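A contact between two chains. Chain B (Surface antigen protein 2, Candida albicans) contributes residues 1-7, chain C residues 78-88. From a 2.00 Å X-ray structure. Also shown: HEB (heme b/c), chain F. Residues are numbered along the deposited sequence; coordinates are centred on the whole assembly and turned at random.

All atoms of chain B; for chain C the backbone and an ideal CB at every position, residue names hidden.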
# COMPACT_ATOMS: atom_id res chain seq x y z
N ASN B 1 -12.79 6.08 9.93
CA ASN B 1 -12.58 6.02 8.49
C ASN B 1 -11.82 4.75 8.10
O ASN B 1 -10.80 4.44 8.72
CB ASN B 1 -11.79 7.25 8.03
CG ASN B 1 -11.66 7.35 6.53
OD1 ASN B 1 -10.95 6.56 5.90
ND2 ASN B 1 -12.32 8.34 5.95
N PRO B 2 -12.26 4.04 7.06
CA PRO B 2 -11.54 2.78 6.80
C PRO B 2 -10.15 2.91 6.15
O PRO B 2 -9.36 1.98 6.23
CB PRO B 2 -12.50 2.02 5.87
CG PRO B 2 -13.39 3.02 5.28
CD PRO B 2 -13.50 4.15 6.26
N TYR B 3 -9.83 4.07 5.60
CA TYR B 3 -8.62 4.24 4.80
C TYR B 3 -7.40 4.78 5.56
O TYR B 3 -6.40 5.14 4.93
CB TYR B 3 -8.94 5.12 3.60
CG TYR B 3 -9.97 4.48 2.69
CD1 TYR B 3 -9.59 3.50 1.78
CD2 TYR B 3 -11.32 4.80 2.79
CE1 TYR B 3 -10.53 2.90 0.94
CE2 TYR B 3 -12.26 4.20 1.97
CZ TYR B 3 -11.86 3.24 1.06
OH TYR B 3 -12.78 2.63 0.25
N THR B 4 -7.46 4.85 6.89
CA THR B 4 -6.34 5.42 7.65
C THR B 4 -5.17 4.43 7.73
O THR B 4 -4.10 4.78 8.21
CB THR B 4 -6.75 5.80 9.09
OG1 THR B 4 -7.01 4.62 9.86
CG2 THR B 4 -7.97 6.73 9.09
N ILE B 5 -5.37 3.21 7.24
CA ILE B 5 -4.29 2.22 7.14
C ILE B 5 -3.39 2.47 5.92
O ILE B 5 -2.47 1.71 5.64
CB ILE B 5 -4.83 0.77 7.08
CG1 ILE B 5 -5.67 0.54 5.82
CG2 ILE B 5 -5.68 0.49 8.29
CD1 ILE B 5 -5.92 -0.93 5.49
N TYR B 6 -3.73 3.50 5.14
CA TYR B 6 -2.92 3.90 3.99
C TYR B 6 -2.20 5.19 4.34
O TYR B 6 -2.61 5.90 5.28
CB TYR B 6 -3.81 4.07 2.76
CG TYR B 6 -4.48 2.76 2.40
CD1 TYR B 6 -3.74 1.68 1.95
CD2 TYR B 6 -5.85 2.59 2.56
CE1 TYR B 6 -4.35 0.45 1.64
CE2 TYR B 6 -6.46 1.37 2.26
CZ TYR B 6 -5.70 0.30 1.80
OH TYR B 6 -6.29 -0.91 1.50
N PRO B 7 -1.12 5.50 3.60
CA PRO B 7 -0.46 6.81 3.72
C PRO B 7 -1.45 7.92 3.41
O PRO B 7 -2.23 7.76 2.47
CB PRO B 7 0.65 6.77 2.66
CG PRO B 7 0.90 5.32 2.44
CD PRO B 7 -0.42 4.64 2.63
N UNK C 78 -8.51 -5.39 13.01
CA UNK C 78 -9.79 -5.08 12.41
C UNK C 78 -9.70 -3.86 11.49
O UNK C 78 -10.37 -3.82 10.46
CB UNK C 78 -10.84 -4.84 13.50
N UNK C 79 -8.90 -2.87 11.87
CA UNK C 79 -8.71 -1.72 10.99
C UNK C 79 -8.09 -2.17 9.66
O UNK C 79 -8.50 -1.71 8.60
CB UNK C 79 -7.83 -0.67 11.66
N UNK C 80 -7.14 -3.09 9.71
CA UNK C 80 -6.50 -3.55 8.49
C UNK C 80 -7.47 -4.36 7.62
O UNK C 80 -7.49 -4.18 6.40
CB UNK C 80 -5.27 -4.39 8.83
N UNK C 81 -8.27 -5.23 8.24
CA UNK C 81 -9.26 -6.01 7.50
C UNK C 81 -10.28 -5.09 6.82
O UNK C 81 -10.59 -5.25 5.65
CB UNK C 81 -9.97 -6.99 8.43
N UNK C 82 -10.81 -4.14 7.58
CA UNK C 82 -11.79 -3.22 7.04
C UNK C 82 -11.17 -2.39 5.92
O UNK C 82 -11.76 -2.22 4.85
CB UNK C 82 -12.34 -2.31 8.14
N UNK C 83 -9.97 -1.87 6.14
CA UNK C 83 -9.32 -1.04 5.13
C UNK C 83 -9.03 -1.78 3.83
O UNK C 83 -9.25 -1.27 2.73
CB UNK C 83 -8.01 -0.48 5.69
N UNK C 84 -8.51 -2.99 3.94
CA UNK C 84 -8.18 -3.77 2.74
C UNK C 84 -9.45 -4.11 1.96
O UNK C 84 -9.51 -3.99 0.74
CB UNK C 84 -7.43 -5.05 3.12
N UNK C 85 -10.50 -4.49 2.67
CA UNK C 85 -11.75 -4.84 2.00
C UNK C 85 -12.41 -3.63 1.35
O UNK C 85 -12.94 -3.74 0.26
CB UNK C 85 -12.72 -5.48 3.00
N UNK C 86 -12.38 -2.47 2.00
CA UNK C 86 -12.93 -1.26 1.38
C UNK C 86 -12.20 -0.92 0.08
O UNK C 86 -12.83 -0.57 -0.92
CB UNK C 86 -12.84 -0.08 2.35
N UNK C 87 -10.87 -1.01 0.10
CA UNK C 87 -10.09 -0.67 -1.07
C UNK C 87 -10.31 -1.65 -2.23
O UNK C 87 -10.09 -1.30 -3.40
CB UNK C 87 -8.61 -0.62 -0.70
N UNK C 88 -10.72 -2.88 -1.90
CA UNK C 88 -11.01 -3.91 -2.90
C UNK C 88 -12.37 -3.67 -3.54
O UNK C 88 -12.75 -4.36 -4.50
CB UNK C 88 -10.96 -5.30 -2.27
FE HEB F . -9.96 5.67 -1.14
CHA HEB F . -10.63 8.02 1.30
CHB HEB F . -6.69 5.56 -0.05
CHC HEB F . -9.41 2.78 -2.93
CHD HEB F . -13.29 5.39 -1.78
NA HEB F . -8.92 6.55 0.33
C1A HEB F . -9.35 7.57 1.16
C2A HEB F . -8.24 8.11 1.88
C3A HEB F . -7.15 7.44 1.52
C4A HEB F . -7.54 6.45 0.54
CMA HEB F . -5.72 7.68 2.06
CAA HEB F . -8.31 9.27 2.90
CBA HEB F . -8.59 8.78 4.33
CGA HEB F . -8.34 9.94 5.25
O1A HEB F . -9.26 10.75 5.43
O2A HEB F . -7.22 10.09 5.79
NB HEB F . -8.35 4.39 -1.39
C1B HEB F . -7.07 4.57 -0.92
C2B HEB F . -6.20 3.55 -1.49
C3B HEB F . -6.98 2.81 -2.30
C4B HEB F . -8.34 3.31 -2.25
CMB HEB F . -4.68 3.42 -1.21
CAB HEB F . -6.62 1.58 -3.15
CBB HEB F . -5.60 0.79 -2.81
NC HEB F . -11.10 4.32 -2.12
C1C HEB F . -10.70 3.23 -2.87
C2C HEB F . -11.85 2.67 -3.55
C3C HEB F . -12.90 3.43 -3.23
C4C HEB F . -12.46 4.44 -2.33
CMC HEB F . -11.80 1.45 -4.51
CAC HEB F . -14.38 3.32 -3.64
CBC HEB F . -14.85 2.29 -4.33
ND HEB F . -11.68 6.54 -0.35
C1D HEB F . -12.95 6.30 -0.83
C2D HEB F . -13.90 7.15 -0.15
C3D HEB F . -13.06 7.96 0.82
C4D HEB F . -11.71 7.51 0.63
CMD HEB F . -15.43 7.22 -0.37
CAD HEB F . -13.52 9.04 1.79
CBD HEB F . -13.96 8.31 3.05
CGD HEB F . -14.50 9.31 4.04
O1D HEB F . -15.50 8.97 4.75
O2D HEB F . -13.95 10.44 4.11

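Chain C runs through this contact as a helix, so its positions meet B:Pro2, B:Tyr3, B:Ile5 and B:Tyr6 in a repeating pattern of facing and non-facing sites. Position 78 has nothing of the chain B stretch within reach of its ideal CB, so chain B sets no demand there; it is C:Arg78, whose guanidinium is hydrogen-bonded elsewhere in the structure.

At position 79 CA-to-CB points sideways, with the ideal CB 4.2 Å from B:Ile5 CG2. Many long or medium side chains could graze that methyl and continue toward the hydroxyl of B:Thr4. The residue is C:Lys79. One water accepts from its NZ (2.8 Å) and lies 2.9 Å from B:Thr4 OG1; another donates both to C:Lys79 O (2.5 Å) and to B:Pro2 O (2.7 Å).

Position 80 also points sideways, its ideal CB 4.9 Å from B:Ile5 CD1, which favours a branched or flexible apolar chain able to bend back. C:Leu80 does this, bringing CD2 to 4.2 Å from B:Ile5 CD1. Position 81 points away and is C:Ala81.

Position 82 is sideways, its ideal CB 4.9 Å from B:Pro2 CB. A modest apolar group such as valine, isoleucine or leucine would suit the proline ring. C:Val82, with chi1 in t, places CG1 3.6 Å from B:Pro2 CB.

Position 83 is the strictest. An ideal CB would lie 2.2 Å from B:Ile5 CD1 and 2.9 Å from B:Pro2 O, both clashes, so glycine alone fits this backbone. With C:Gly83, B:Ile5 CD1 settles 3.4 Å from its CA and B:Pro2 O comes to 3.2 Å from the same CA. The carbonyl C:Gly83 O lies near the plane of the B:Tyr6 ring, at its edge, 3.2 Å from B:Tyr6 OH, a weak hydrogen bond.

Position 84 points away, leaving the choice loose; C:Ala84 adds little beyond its backbone, where N is 3.7 Å from B:Ile5 CD1. Position 85 also points away and is C:Cys85, covalently bonded to a group elsewhere in the structure.

Positions 86 and 87 both point toward chain B, where tyrosines leave little depth. At 86 the ideal CB is 3.4 Å from B:Tyr3 OH and 4.1 Å from B:Pro2 CB, calling for a small residue; C:Ala86 packs its CB 3.7 Å from B:Tyr3 CZ. At 87 the ideal CB is already tight, 3.2 Å from B:Tyr6 OH, so again small is best, and C:Ala87 packs its CB 3.9 Å from B:Tyr6 CZ and 4.3 Å from B:Tyr3 CE1. Position 88 turns away: C:Ala88.

Chain C (78-88) RKLAVGACAAA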
# COMPACT_ATOMS: atom_id res chain seq x y z
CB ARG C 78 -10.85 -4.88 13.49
CG ARG C 78 -12.24 -4.82 12.94
CD ARG C 78 -13.28 -5.18 13.99
NE ARG C 78 -14.58 -5.34 13.35
CZ ARG C 78 -15.70 -5.60 14.00
NH1 ARG C 78 -15.68 -5.72 15.33
NH2 ARG C 78 -16.84 -5.72 13.33
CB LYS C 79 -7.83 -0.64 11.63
CG LYS C 79 -8.54 0.16 12.71
CD LYS C 79 -7.80 1.45 13.15
CE LYS C 79 -6.31 1.29 13.37
NZ LYS C 79 -5.76 2.52 14.06
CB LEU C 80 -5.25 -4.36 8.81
CG LEU C 80 -4.03 -3.53 9.23
CD1 LEU C 80 -3.06 -4.34 10.07
CD2 LEU C 80 -3.33 -3.05 7.99
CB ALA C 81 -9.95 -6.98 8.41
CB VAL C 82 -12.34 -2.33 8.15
CG1 VAL C 82 -13.08 -1.11 7.58
CG2 VAL C 82 -13.25 -3.17 9.06
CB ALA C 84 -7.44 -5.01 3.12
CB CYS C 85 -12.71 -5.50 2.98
SG CYS C 85 -12.13 -7.05 3.62
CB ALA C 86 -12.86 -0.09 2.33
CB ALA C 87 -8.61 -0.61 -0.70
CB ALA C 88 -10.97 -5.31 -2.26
O HOH W 1 -9.53 0.60 8.55
O HOH W 2 -5.83 4.88 12.48
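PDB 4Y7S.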